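Putative dehydrogenase (Amycolatopsis orientalis, PDB 5A9T) acts as an imine reductase, drawing on NADPH to reduce imines stereoselectively to amines. Local coordinates at residues A[121-126]-A[131-136]; A[183-188]-A[200-205]; A[224-229]-A[281-286]; A[236-241]-A[267-272]; A[247-252]-A[260-265]. One frame throughout, in Å; residues are numbered along the deposited sequence.

Interaction 1 of 5, residues A[121-126]-A[131-136]; sequences IMVPPA and PGSVFL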
# COMPACT_ATOMS: atom_id res chain seq x y z
N ILE A 121 11.14 15.94 6.32
CA ILE A 121 10.89 15.22 7.57
C ILE A 121 9.73 14.25 7.37
O ILE A 121 8.66 14.66 6.98
CB ILE A 121 10.55 16.22 8.64
CG1 ILE A 121 11.71 17.23 8.81
CG2 ILE A 121 10.28 15.47 9.92
CD1 ILE A 121 11.35 18.42 9.69
N MET A 122 9.98 12.97 7.60
CA MET A 122 9.00 11.92 7.24
C MET A 122 8.16 11.47 8.37
O MET A 122 7.49 10.46 8.19
CB MET A 122 9.71 10.79 6.56
CG MET A 122 10.48 11.19 5.32
SD MET A 122 9.56 12.09 4.07
CE MET A 122 8.33 10.84 3.57
N VAL A 123 8.13 12.17 9.45
CA VAL A 123 7.38 11.78 10.66
C VAL A 123 6.79 13.00 11.26
O VAL A 123 7.16 14.16 10.98
CB VAL A 123 8.26 10.99 11.69
CG1 VAL A 123 8.74 9.75 11.06
CG2 VAL A 123 9.40 11.93 12.18
N PRO A 124 5.81 12.87 12.13
CA PRO A 124 5.31 14.05 12.81
C PRO A 124 6.25 14.57 13.89
O PRO A 124 7.18 13.85 14.35
CB PRO A 124 3.92 13.58 13.44
CG PRO A 124 3.86 12.15 13.04
CD PRO A 124 5.04 11.64 12.37
N PRO A 125 5.97 15.83 14.30
CA PRO A 125 6.84 16.44 15.32
C PRO A 125 7.14 15.60 16.55
O PRO A 125 8.27 15.54 17.00
CB PRO A 125 6.13 17.76 15.64
CG PRO A 125 5.34 18.11 14.45
CD PRO A 125 4.97 16.79 13.82
N ALA A 126 6.13 14.84 17.05
CA ALA A 126 6.35 14.04 18.28
C ALA A 126 7.25 12.95 18.10
O ALA A 126 7.77 12.40 19.08
CB ALA A 126 5.02 13.48 18.81
N PRO A 131 13.22 6.58 17.80
CA PRO A 131 13.43 5.49 16.83
C PRO A 131 12.26 5.46 15.86
O PRO A 131 11.09 5.72 16.23
CB PRO A 131 13.40 4.22 17.76
CG PRO A 131 13.92 4.76 19.05
CD PRO A 131 13.22 6.09 19.20
N GLY A 132 12.55 5.36 14.59
CA GLY A 132 11.46 5.43 13.59
C GLY A 132 11.57 6.70 12.74
O GLY A 132 11.08 6.77 11.56
N SER A 133 12.14 7.74 13.31
CA SER A 133 12.17 8.97 12.59
C SER A 133 13.21 8.89 11.49
O SER A 133 14.28 8.28 11.66
CB SER A 133 12.55 10.06 13.53
OG SER A 133 12.77 11.33 12.85
N VAL A 134 12.79 9.33 10.30
CA VAL A 134 13.60 9.30 9.05
C VAL A 134 13.50 10.68 8.47
O VAL A 134 12.42 11.24 8.35
CB VAL A 134 13.10 8.27 8.01
CG1 VAL A 134 13.82 8.36 6.70
CG2 VAL A 134 13.28 6.90 8.64
N PHE A 135 14.64 11.22 8.07
CA PHE A 135 14.71 12.50 7.34
C PHE A 135 15.45 12.26 6.05
O PHE A 135 16.51 11.60 6.05
CB PHE A 135 15.52 13.55 8.14
CG PHE A 135 14.86 14.21 9.33
CD1 PHE A 135 14.06 13.53 10.23
CD2 PHE A 135 15.13 15.50 9.60
CE1 PHE A 135 13.46 14.14 11.31
CE2 PHE A 135 14.49 16.08 10.67
CZ PHE A 135 13.70 15.42 11.54
N LEU A 136 14.85 12.67 4.93
CA LEU A 136 15.46 12.53 3.61
C LEU A 136 16.16 13.85 3.23
O LEU A 136 15.58 14.91 3.45
CB LEU A 136 14.45 12.20 2.54
CG LEU A 136 13.57 10.97 2.86
CD1 LEU A 136 12.59 10.76 1.71
CD2 LEU A 136 14.37 9.71 3.08
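Met122 reaches past the carbonyl of Val134 to Leu136. Its CB sits 3.3 Å from Val134 O, and CG, 3.6 Å from the same oxygen, also comes within 4.0 Å of Leu136 CG. Bends at chi2 and chi3 then bring SD to 4.1 Å from Leu136 CD1. The Met122 side chain also packs on Asn171 and Leu174 of helix 166-193 and on Trp209 of the second subunit. The backbone fixes this start: Met122 N donates to Val134 O at 3.1 Å, with an N-H...O angle of 150°. One residue earlier, Ile121 and Phe135 form an antiparallel non-hydrogen-bonded pair, the junction of strands 115-121 and 134-139, where the Rossmann-type sheet turns from parallel to antiparallel. Their side chains point the same way, and Ile121 CG1 lies over one face of the Phe135 ring in a CH-pi contact, 3.9 Å from its centroid. Further out, where the strands part, Val123 CG2 touches Ser133 OG at 3.5 Å, a hydroxyl hydrogen-bonded to Leu154 O.

Interaction 2 of 5, residues A[183-188]-A[200-205]; sequences NGFLHA and AEFTKL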
# COMPACT_ATOMS: atom_id res chain seq x y z
N ASN A 183 -6.49 4.75 1.00
CA ASN A 183 -7.85 4.64 0.45
C ASN A 183 -8.17 3.17 0.12
O ASN A 183 -9.30 2.74 0.28
CB ASN A 183 -8.02 5.59 -0.74
CG ASN A 183 -8.01 7.05 -0.34
OD1 ASN A 183 -7.74 7.89 -1.26
ND2 ASN A 183 -8.14 7.34 0.85
N GLY A 184 -7.20 2.49 -0.52
CA GLY A 184 -7.38 1.08 -0.79
C GLY A 184 -7.63 0.28 0.44
O GLY A 184 -8.56 -0.56 0.47
N PHE A 185 -6.86 0.51 1.50
CA PHE A 185 -7.14 -0.18 2.74
C PHE A 185 -8.54 0.11 3.26
O PHE A 185 -9.22 -0.80 3.74
CB PHE A 185 -6.08 0.11 3.81
CG PHE A 185 -6.48 -0.39 5.14
CD1 PHE A 185 -6.27 -1.75 5.47
CD2 PHE A 185 -7.13 0.40 6.06
CE1 PHE A 185 -6.76 -2.26 6.67
CE2 PHE A 185 -7.57 -0.12 7.27
CZ PHE A 185 -7.45 -1.43 7.55
N LEU A 186 -8.94 1.37 3.25
CA LEU A 186 -10.24 1.74 3.81
C LEU A 186 -11.38 1.19 2.98
O LEU A 186 -12.39 0.75 3.54
CB LEU A 186 -10.34 3.29 3.89
CG LEU A 186 -9.42 3.87 4.93
CD1 LEU A 186 -9.42 5.39 4.81
CD2 LEU A 186 -9.67 3.47 6.37
N HIS A 187 -11.23 1.08 1.66
CA HIS A 187 -12.24 0.46 0.84
C HIS A 187 -12.37 -1.05 1.18
O HIS A 187 -13.48 -1.60 1.32
CB HIS A 187 -11.99 0.65 -0.68
CG HIS A 187 -13.11 0.17 -1.48
ND1 HIS A 187 -13.15 -1.02 -2.17
CD2 HIS A 187 -14.33 0.74 -1.61
CE1 HIS A 187 -14.36 -1.16 -2.71
NE2 HIS A 187 -15.09 -0.12 -2.34
N ALA A 188 -11.21 -1.69 1.32
CA ALA A 188 -11.15 -3.06 1.75
C ALA A 188 -11.81 -3.29 3.11
O ALA A 188 -12.55 -4.26 3.32
CB ALA A 188 -9.74 -3.51 1.78
N ALA A 200 -9.67 -3.62 12.95
CA ALA A 200 -8.50 -4.07 13.71
C ALA A 200 -8.24 -5.57 13.54
O ALA A 200 -7.11 -5.97 13.39
CB ALA A 200 -8.64 -3.66 15.16
N GLU A 201 -9.29 -6.33 13.29
CA GLU A 201 -9.18 -7.76 12.90
C GLU A 201 -8.60 -7.93 11.51
O GLU A 201 -7.63 -8.69 11.24
CB GLU A 201 -10.49 -8.49 13.08
CG GLU A 201 -10.38 -9.96 12.83
CD GLU A 201 -9.53 -10.71 13.86
OE1 GLU A 201 -9.12 -10.18 14.91
OE2 GLU A 201 -9.15 -11.89 13.54
N PHE A 202 -9.15 -7.12 10.61
CA PHE A 202 -8.83 -7.21 9.15
C PHE A 202 -7.31 -6.89 9.01
O PHE A 202 -6.59 -7.50 8.17
CB PHE A 202 -9.64 -6.26 8.35
CG PHE A 202 -9.37 -6.24 6.89
CD1 PHE A 202 -9.39 -7.42 6.13
CD2 PHE A 202 -9.06 -5.07 6.25
CE1 PHE A 202 -9.15 -7.36 4.76
CE2 PHE A 202 -8.81 -5.05 4.86
CZ PHE A 202 -8.84 -6.20 4.15
N THR A 203 -6.77 -5.96 9.79
CA THR A 203 -5.31 -5.67 9.64
C THR A 203 -4.32 -6.79 9.83
O THR A 203 -3.22 -6.83 9.31
CB THR A 203 -4.81 -4.52 10.57
OG1 THR A 203 -4.82 -5.06 11.95
CG2 THR A 203 -5.62 -3.34 10.43
N LYS A 204 -4.73 -7.79 10.63
CA LYS A 204 -3.88 -9.03 10.80
C LYS A 204 -3.54 -9.68 9.48
O LYS A 204 -2.38 -10.02 9.23
CB LYS A 204 -4.61 -10.02 11.72
CG LYS A 204 -4.80 -9.45 13.12
CD LYS A 204 -5.61 -10.43 13.99
CE LYS A 204 -5.77 -9.88 15.36
NZ LYS A 204 -6.51 -10.88 16.13
N LEU A 205 -4.50 -9.80 8.59
CA LEU A 205 -4.18 -10.32 7.31
C LEU A 205 -3.79 -9.19 6.30
O LEU A 205 -2.84 -9.35 5.56
CB LEU A 205 -5.33 -11.14 6.75
CG LEU A 205 -5.43 -12.52 7.39
CD1 LEU A 205 -6.73 -13.13 7.01
CD2 LEU A 205 -4.35 -13.44 6.91
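Thr203 OG1 donates to Ala200 O over 2.9 Å, a bond within its own helix. The torsion that allows this (chi1 71°) leaves CG2 anti to the carbonyl carbon, and this methyl meets Phe185 CZ at 3.9 Å. The Phe185 and Phe202 rings are nearly parallel (26°) but strongly offset, with centroids 5.8 Å apart, and the touch is Phe185 CE1 to Phe202 CD2 at 3.7 Å. Beyond it, Ala188 CB reaches Phe202 CE2 at 3.6 Å. These side chains bridge helices 166-193 and 199-228 in the C-terminal helical domain; the axes of segments 183-188 and 200-205 come no closer than 11.2 Å and cross at 119°. Ile219 and Tyr170 of the second subunit pack on Phe185 and Phe202 respectively, which places the contact at the dimer interface. Because carbon alone meets carbon between the segments, the fit rests on shape and burial rather than on directed bonds.

Interaction 3 of 5, residues A[224-229]-A[281-286]; sequences PTIDEG and SYYSVI. With YLG ((1R)-1-methyl-1,2,3,4-tetrahydroisoquinoline), chain B.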
# COMPACT_ATOMS: atom_id res chain seq x y z
N PRO A 224 12.19 -3.75 -12.06
CA PRO A 224 13.13 -3.70 -13.22
C PRO A 224 12.42 -3.78 -14.53
O PRO A 224 12.95 -3.23 -15.52
CB PRO A 224 14.06 -4.91 -12.94
CG PRO A 224 14.04 -5.06 -11.47
CD PRO A 224 12.57 -4.77 -11.08
N THR A 225 11.30 -4.49 -14.60
CA THR A 225 10.53 -4.57 -15.83
C THR A 225 9.89 -3.21 -16.22
O THR A 225 9.89 -2.72 -17.35
CB THR A 225 9.45 -5.68 -15.72
OG1 THR A 225 10.11 -6.89 -15.48
CG2 THR A 225 8.67 -5.82 -17.00
N ILE A 226 9.46 -2.45 -15.19
CA ILE A 226 9.03 -1.09 -15.38
C ILE A 226 10.06 -0.21 -16.01
O ILE A 226 9.85 0.53 -16.98
CB ILE A 226 8.40 -0.49 -14.08
CG1 ILE A 226 7.13 -1.25 -13.67
CG2 ILE A 226 8.23 1.01 -14.26
CD1 ILE A 226 6.73 -0.99 -12.25
N ASP A 227 11.28 -0.27 -15.45
CA ASP A 227 12.36 0.54 -15.95
C ASP A 227 12.78 0.14 -17.38
O ASP A 227 13.14 0.99 -18.17
CB ASP A 227 13.57 0.39 -15.01
CG ASP A 227 13.32 1.03 -13.69
OD1 ASP A 227 12.60 2.11 -13.72
OD2 ASP A 227 13.83 0.52 -12.63
N GLU A 228 12.67 -1.16 -17.71
CA GLU A 228 12.89 -1.59 -19.12
C GLU A 228 11.93 -0.96 -20.11
O GLU A 228 12.35 -0.63 -21.25
CB GLU A 228 12.88 -3.14 -19.19
CG GLU A 228 13.02 -3.71 -20.64
CD GLU A 228 12.66 -5.18 -20.69
OE1 GLU A 228 11.56 -5.58 -20.30
OE2 GLU A 228 13.61 -5.93 -21.09
N GLY A 229 10.68 -0.82 -19.69
CA GLY A 229 9.72 -0.02 -20.49
C GLY A 229 9.05 -0.71 -21.66
O GLY A 229 8.60 -0.01 -22.55
N SER A 281 1.39 -5.33 -19.88
CA SER A 281 1.07 -5.70 -18.50
C SER A 281 0.39 -4.50 -17.79
O SER A 281 0.36 -3.40 -18.31
CB SER A 281 2.41 -5.98 -17.77
OG SER A 281 3.10 -4.72 -17.58
N TYR A 282 -0.11 -4.79 -16.61
CA TYR A 282 -0.82 -3.80 -15.80
C TYR A 282 0.02 -2.55 -15.65
O TYR A 282 -0.43 -1.43 -15.69
CB TYR A 282 -1.10 -4.42 -14.42
CG TYR A 282 -1.87 -3.44 -13.56
CD1 TYR A 282 -1.25 -2.46 -12.79
CD2 TYR A 282 -3.25 -3.52 -13.48
CE1 TYR A 282 -1.95 -1.53 -12.08
CE2 TYR A 282 -3.96 -2.63 -12.75
CZ TYR A 282 -3.34 -1.57 -12.09
OH TYR A 282 -4.11 -0.70 -11.36
N TYR A 283 1.32 -2.76 -15.40
CA TYR A 283 2.27 -1.70 -15.00
C TYR A 283 2.51 -0.68 -16.07
O TYR A 283 2.93 0.42 -15.79
CB TYR A 283 3.58 -2.36 -14.50
CG TYR A 283 3.30 -3.41 -13.51
CD1 TYR A 283 2.88 -3.09 -12.20
CD2 TYR A 283 3.27 -4.77 -13.85
CE1 TYR A 283 2.49 -4.08 -11.32
CE2 TYR A 283 2.87 -5.75 -12.93
CZ TYR A 283 2.48 -5.40 -11.70
OH TYR A 283 2.12 -6.34 -10.79
N SER A 284 2.14 -1.01 -17.36
CA SER A 284 2.20 -0.08 -18.43
C SER A 284 1.32 1.19 -18.26
O SER A 284 1.61 2.20 -18.88
CB SER A 284 1.85 -0.73 -19.75
OG SER A 284 0.47 -1.04 -19.81
N VAL A 285 0.38 1.09 -17.33
CA VAL A 285 -0.48 2.27 -16.98
C VAL A 285 0.35 3.45 -16.57
O VAL A 285 -0.01 4.59 -16.82
CB VAL A 285 -1.54 1.86 -15.97
CG1 VAL A 285 -0.94 1.68 -14.59
CG2 VAL A 285 -2.64 2.88 -15.92
N ILE A 286 1.58 3.20 -16.02
CA ILE A 286 2.42 4.27 -15.67
C ILE A 286 2.80 5.20 -16.85
O ILE A 286 3.10 6.41 -16.68
CB ILE A 286 3.71 3.82 -14.93
CG1 ILE A 286 4.44 4.99 -14.18
CG2 ILE A 286 4.68 3.12 -15.91
CD1 ILE A 286 5.65 4.46 -13.40
C4 YLG B . -4.41 -7.79 -8.77
C14 YLG B . -3.52 -6.85 -9.28
C5 YLG B . -2.52 -7.12 -10.26
C6 YLG B . -1.62 -6.21 -10.75
C11 YLG B . -1.78 -4.96 -10.21
C8 YLG B . -0.99 -9.11 -10.38
C10 YLG B . -2.34 -8.46 -10.83
C12 YLG B . -2.75 -4.65 -9.23
C13 YLG B . -3.67 -5.57 -8.75
N2 YLG B . -3.48 -9.30 -10.47
C3 YLG B . -4.05 -9.28 -9.14
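The Ile226 side chain runs roughly perpendicular to that of Tyr283, the tight part of the contact: Ile226 CG1 lies 3.8 Å from Tyr283 CB, CD1 just behind. The other branch fits more loosely, Ile226 CG2 coming no nearer than 4.4 Å to Ile286 CD1, and on the other side of Ile226 the helix end at Glu228 and Gly229 is exposed. From its CB, Tyr283 leads away from Ile226, and OH finishes 3.7 Å from C6 of the bound methyltetrahydroisoquinoline. Tyr282, with CG anti to the backbone N (chi1 -178°), turns one ring face to the same molecule, whose C11 sits 3.6 Å above the plane over the ring centre. An alanine here removes this face, and the ligand's aromatic half would probably be free to shift. The 3-10 turn holding both tyrosines is pinned at Ser281 O, which accepts from Ser284 OG at 2.8 Å and from Ser284 N. A tyrosine face and a second tyrosine's hydroxyl, with Asn241, line the amine pocket of this imine reductase.

Interaction 4 of 5, residues A[236-241]-A[267-272]; sequences GSLEMN and ELLDRA. With YLG ((1R)-1-methyl-1,2,3,4-tetrahydroisoquinoline), chain B.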
# COMPACT_ATOMS: atom_id res chain seq x y z
N GLY A 236 -0.07 -11.96 -18.10
CA GLY A 236 -1.29 -11.29 -17.60
C GLY A 236 -1.38 -9.88 -18.08
O GLY A 236 -0.44 -9.11 -17.92
N SER A 237 -2.48 -9.47 -18.74
CA SER A 237 -2.52 -8.24 -19.39
C SER A 237 -3.34 -7.20 -18.60
O SER A 237 -4.13 -7.53 -17.73
CB SER A 237 -3.22 -8.34 -20.76
OG SER A 237 -4.61 -8.64 -20.61
N LEU A 238 -3.14 -5.95 -18.97
CA LEU A 238 -3.85 -4.86 -18.42
C LEU A 238 -5.33 -5.05 -18.62
O LEU A 238 -6.13 -4.86 -17.70
CB LEU A 238 -3.32 -3.57 -18.98
CG LEU A 238 -3.90 -2.26 -18.42
CD1 LEU A 238 -2.86 -1.16 -18.46
CD2 LEU A 238 -5.17 -1.84 -19.14
N GLU A 239 -5.73 -5.36 -19.86
CA GLU A 239 -7.17 -5.55 -20.03
C GLU A 239 -7.75 -6.68 -19.20
O GLU A 239 -8.97 -6.63 -18.78
CB GLU A 239 -7.45 -5.64 -21.55
CG GLU A 239 -7.01 -6.95 -22.17
CD GLU A 239 -6.90 -6.92 -23.73
OE1 GLU A 239 -7.29 -5.92 -24.37
OE2 GLU A 239 -6.35 -7.90 -24.29
N MET A 240 -7.08 -7.77 -18.82
CA MET A 240 -7.58 -8.79 -17.95
C MET A 240 -7.96 -8.24 -16.57
O MET A 240 -8.85 -8.68 -15.93
CB MET A 240 -6.65 -9.97 -17.82
CG MET A 240 -6.58 -10.78 -19.12
SD MET A 240 -5.13 -11.86 -19.15
CE MET A 240 -5.44 -12.83 -17.71
N ASN A 241 -7.23 -7.26 -16.14
CA ASN A 241 -7.48 -6.54 -14.88
C ASN A 241 -8.70 -5.69 -14.91
O ASN A 241 -9.28 -5.48 -13.81
CB ASN A 241 -6.21 -5.76 -14.46
CG ASN A 241 -5.10 -6.66 -14.03
OD1 ASN A 241 -4.20 -7.00 -14.88
ND2 ASN A 241 -5.13 -7.11 -12.88
N GLU A 267 -11.48 3.10 -14.35
CA GLU A 267 -11.26 4.18 -15.35
C GLU A 267 -9.82 4.44 -15.71
O GLU A 267 -9.58 4.83 -16.88
CB GLU A 267 -11.85 5.51 -14.83
CG GLU A 267 -13.36 5.47 -14.93
CD GLU A 267 -14.08 6.61 -14.19
OE1 GLU A 267 -13.41 7.44 -13.58
OE2 GLU A 267 -15.33 6.56 -14.18
N LEU A 268 -8.88 4.34 -14.79
CA LEU A 268 -7.49 4.49 -15.14
C LEU A 268 -7.13 3.45 -16.19
O LEU A 268 -6.37 3.83 -17.13
CB LEU A 268 -6.41 4.37 -14.05
CG LEU A 268 -6.51 5.42 -12.91
CD1 LEU A 268 -5.81 5.00 -11.60
CD2 LEU A 268 -5.96 6.77 -13.42
N LEU A 269 -7.67 2.23 -16.06
CA LEU A 269 -7.40 1.14 -17.01
C LEU A 269 -8.06 1.37 -18.35
O LEU A 269 -7.51 1.06 -19.39
CB LEU A 269 -7.69 -0.22 -16.44
CG LEU A 269 -6.95 -0.57 -15.12
CD1 LEU A 269 -7.17 -2.01 -14.83
CD2 LEU A 269 -5.51 -0.23 -15.19
N ASP A 270 -9.29 1.81 -18.32
CA ASP A 270 -9.98 2.17 -19.61
C ASP A 270 -9.20 3.23 -20.40
O ASP A 270 -9.03 3.08 -21.66
CB ASP A 270 -11.33 2.77 -19.19
CG ASP A 270 -12.34 1.72 -18.61
OD1 ASP A 270 -12.23 0.46 -18.86
OD2 ASP A 270 -13.31 2.19 -17.88
N ARG A 271 -8.63 4.22 -19.76
CA ARG A 271 -7.77 5.24 -20.43
C ARG A 271 -6.58 4.57 -21.14
O ARG A 271 -6.18 4.87 -22.28
CB ARG A 271 -7.27 6.28 -19.39
CG ARG A 271 -6.61 7.59 -19.83
CD ARG A 271 -6.35 8.45 -18.57
NE ARG A 271 -5.22 9.32 -18.82
CZ ARG A 271 -4.44 9.91 -17.89
NH1 ARG A 271 -4.61 9.77 -16.51
NH2 ARG A 271 -3.45 10.66 -18.35
N ALA A 272 -5.95 3.64 -20.45
CA ALA A 272 -4.84 2.90 -20.97
C ALA A 272 -5.22 1.98 -22.09
O ALA A 272 -4.43 1.93 -23.09
CB ALA A 272 -4.21 2.08 -19.81
C4 YLG B . -4.41 -7.79 -8.77
C14 YLG B . -3.52 -6.85 -9.28
C5 YLG B . -2.52 -7.12 -10.26
C6 YLG B . -1.62 -6.21 -10.75
C11 YLG B . -1.78 -4.96 -10.21
C8 YLG B . -0.99 -9.11 -10.38
C10 YLG B . -2.34 -8.46 -10.83
C12 YLG B . -2.75 -4.65 -9.23
C13 YLG B . -3.67 -5.57 -8.75
N2 YLG B . -3.48 -9.30 -10.47
C3 YLG B . -4.05 -9.28 -9.14
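Helices 238-255 and 260-274 make an antiparallel helical hairpin in the C-terminal domain, and its end remote from the connecting turn is packed by Leu238 and Asn241 against Leu269 and Ala272. Leu238 makes most of the contacts. With CG anti to the backbone N (chi1 -175°), its two methyls fork over neighbouring positions on one face of the facing helix: CD1 meets Ala272 CB at 3.8 Å, while CD2 lies 3.7 Å from Leu269 O and 4.0 Å from Leu269 CB. Leu269 answers with both of its own branches, CD2 going to Leu238 CG and CD1 to Asn241 CB, the latter at 3.9 Å. Cutting Leu238 back to an alanine would probably open a gap facing Ala272 and leave the Leu269 side chain with less to pack against at this end of the hairpin. The contact also borders the amine pocket, since Asn241 lines the pocket of the bound methyltetrahydroisoquinoline and Tyr282 touches both Asn241 and Leu269. At the start of helix 238-255, Ser237 is the N-cap and forms a capping box with Met240. Its return half is weak, Ser237 N to Met240 SD at 3.6 Å; the firmer half is Met240 N donating to Ser237 OG at 3.2 Å, with an N-H...O angle of 156°.

Interaction 5 of 5, residues A[247-252]-A[260-265]; sequences HIIGTS and EIPVRN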
# COMPACT_ATOMS: atom_id res chain seq x y z
N HIS A 247 -15.58 -7.23 -11.48
CA HIS A 247 -15.96 -8.17 -10.49
C HIS A 247 -16.02 -7.51 -9.07
O HIS A 247 -16.97 -7.71 -8.24
CB HIS A 247 -15.06 -9.38 -10.56
CG HIS A 247 -15.73 -10.57 -10.07
ND1 HIS A 247 -16.61 -11.29 -10.87
CD2 HIS A 247 -15.80 -11.11 -8.82
CE1 HIS A 247 -17.17 -12.24 -10.13
NE2 HIS A 247 -16.67 -12.17 -8.91
N ILE A 248 -14.95 -6.76 -8.75
CA ILE A 248 -14.88 -6.09 -7.49
C ILE A 248 -16.07 -5.15 -7.35
O ILE A 248 -16.66 -5.01 -6.24
CB ILE A 248 -13.52 -5.36 -7.29
CG1 ILE A 248 -12.45 -6.43 -7.22
CG2 ILE A 248 -13.58 -4.41 -6.10
CD1 ILE A 248 -11.08 -5.79 -7.41
N ILE A 249 -16.34 -4.44 -8.40
CA ILE A 249 -17.48 -3.43 -8.42
C ILE A 249 -18.74 -4.20 -8.19
O ILE A 249 -19.58 -3.74 -7.39
CB ILE A 249 -17.50 -2.65 -9.74
CG1 ILE A 249 -16.30 -1.75 -9.89
CG2 ILE A 249 -18.77 -1.83 -9.92
CD1 ILE A 249 -16.00 -1.25 -11.26
N GLY A 250 -18.98 -5.28 -8.89
CA GLY A 250 -20.21 -6.07 -8.68
C GLY A 250 -20.36 -6.66 -7.30
O GLY A 250 -21.43 -6.60 -6.65
N THR A 251 -19.28 -7.13 -6.68
CA THR A 251 -19.35 -7.63 -5.37
C THR A 251 -19.61 -6.48 -4.35
O THR A 251 -20.30 -6.64 -3.34
CB THR A 251 -18.07 -8.39 -4.99
OG1 THR A 251 -18.08 -9.60 -5.83
CG2 THR A 251 -18.03 -8.80 -3.56
N SER A 252 -18.95 -5.32 -4.57
CA SER A 252 -19.17 -4.19 -3.74
C SER A 252 -20.65 -3.83 -3.74
O SER A 252 -21.25 -3.54 -2.69
CB SER A 252 -18.35 -3.00 -4.16
OG SER A 252 -16.94 -3.28 -4.10
N GLU A 260 -16.90 3.87 -5.62
CA GLU A 260 -16.11 4.91 -6.24
C GLU A 260 -14.66 4.47 -6.42
O GLU A 260 -14.12 4.64 -7.47
CB GLU A 260 -16.12 6.24 -5.51
CG GLU A 260 -15.54 7.37 -6.38
CD GLU A 260 -15.57 8.77 -5.72
OE1 GLU A 260 -16.31 9.01 -4.74
OE2 GLU A 260 -14.80 9.66 -6.20
N ILE A 261 -14.08 3.85 -5.38
CA ILE A 261 -12.64 3.49 -5.46
C ILE A 261 -12.38 2.49 -6.65
O ILE A 261 -11.58 2.77 -7.52
CB ILE A 261 -12.12 2.99 -4.09
CG1 ILE A 261 -12.06 4.11 -3.09
CG2 ILE A 261 -10.76 2.29 -4.26
CD1 ILE A 261 -11.16 5.19 -3.41
N PRO A 262 -13.09 1.34 -6.71
CA PRO A 262 -12.82 0.42 -7.82
C PRO A 262 -13.28 1.00 -9.16
O PRO A 262 -12.63 0.71 -10.17
CB PRO A 262 -13.50 -0.88 -7.38
CG PRO A 262 -14.57 -0.39 -6.42
CD PRO A 262 -13.90 0.69 -5.68
N VAL A 263 -14.36 1.82 -9.17
CA VAL A 263 -14.70 2.41 -10.51
C VAL A 263 -13.66 3.36 -10.99
O VAL A 263 -13.38 3.35 -12.21
CB VAL A 263 -16.06 3.15 -10.32
CG1 VAL A 263 -16.30 4.21 -11.45
CG2 VAL A 263 -17.14 2.14 -10.13
N ARG A 264 -13.10 4.22 -10.17
CA ARG A 264 -12.00 5.11 -10.59
C ARG A 264 -10.78 4.31 -11.00
O ARG A 264 -10.07 4.72 -11.93
CB ARG A 264 -11.63 6.13 -9.52
CG ARG A 264 -12.69 7.28 -9.23
CD ARG A 264 -13.46 7.82 -10.43
NE ARG A 264 -14.39 8.95 -10.06
CZ ARG A 264 -15.70 8.84 -9.79
N ASN A 265 -10.49 3.20 -10.29
CA ASN A 265 -9.36 2.33 -10.71
C ASN A 265 -9.67 1.70 -12.03
O ASN A 265 -8.70 1.66 -12.86
CB ASN A 265 -9.13 1.29 -9.63
CG ASN A 265 -8.45 1.84 -8.42
OD1 ASN A 265 -7.70 2.85 -8.47
ND2 ASN A 265 -8.61 1.19 -7.28
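Ile248 and Ile249 share a first torsion near -65°, yet they use different branches on Pro262 because they leave the helix in different directions. In Ile248 it is CG2, anti to the backbone N, that touches Pro262 CB at 3.8 Å. In Ile249 the same torsion sets CG1 anti to the carbonyl carbon, 3.9 Å from Pro262 CB, and the extended chain carries CD1 onward to Val263 CG2 at 3.8 Å. Pro262 CB thus touches both isoleucines, which come at it roughly at right angles to each other, while the Ile249 side chain lies transverse to that of Val263. The segments are the turn-proximal part of a helical hairpin: their axes run nearly antiparallel, 162° between N-to-C directions, at a closest approach of 9.1 Å. Pro262 lies in the first turn of its helix, where a backbone nitrogen without a proton costs no helical bond. Nearby, Glu260 N is taken up by Asp258 OD2. One turn on from Ile248, on the same side of the proline, Ser252 OG comes within 4.4 Å of Pro262 CG but directs its polarity into its own helix, donating to Ile248 O over 2.8 Å from 36° out of the carbonyl plane. Ser252 N reaches that oxygen from the opposite face, so two donors grip it. His187 of helix 166-193 packs on both Ser252 and Pro262.

Interaction 1 stands apart in the N-terminal Rossmann-type domain, its centre 24 to 37 Å from the others, which all lie in the C-terminal helical domain. Interaction 2 follows along the chain and shares helix 199-228 with interaction 3. Interactions 4 and 5 join the same two helices, 238-255 and 260-274, at opposite ends of one hairpin with centres 13 Å apart; both fall within the span bracketed by interaction 3. Interaction 3 touches interaction 4 through Tyr282 and Asn241, and the two together line the amine pocket; interaction 2 touches interaction 5 through His187 and Pro262. All five contacts touch the second subunit, so both domains contribute to the dimer.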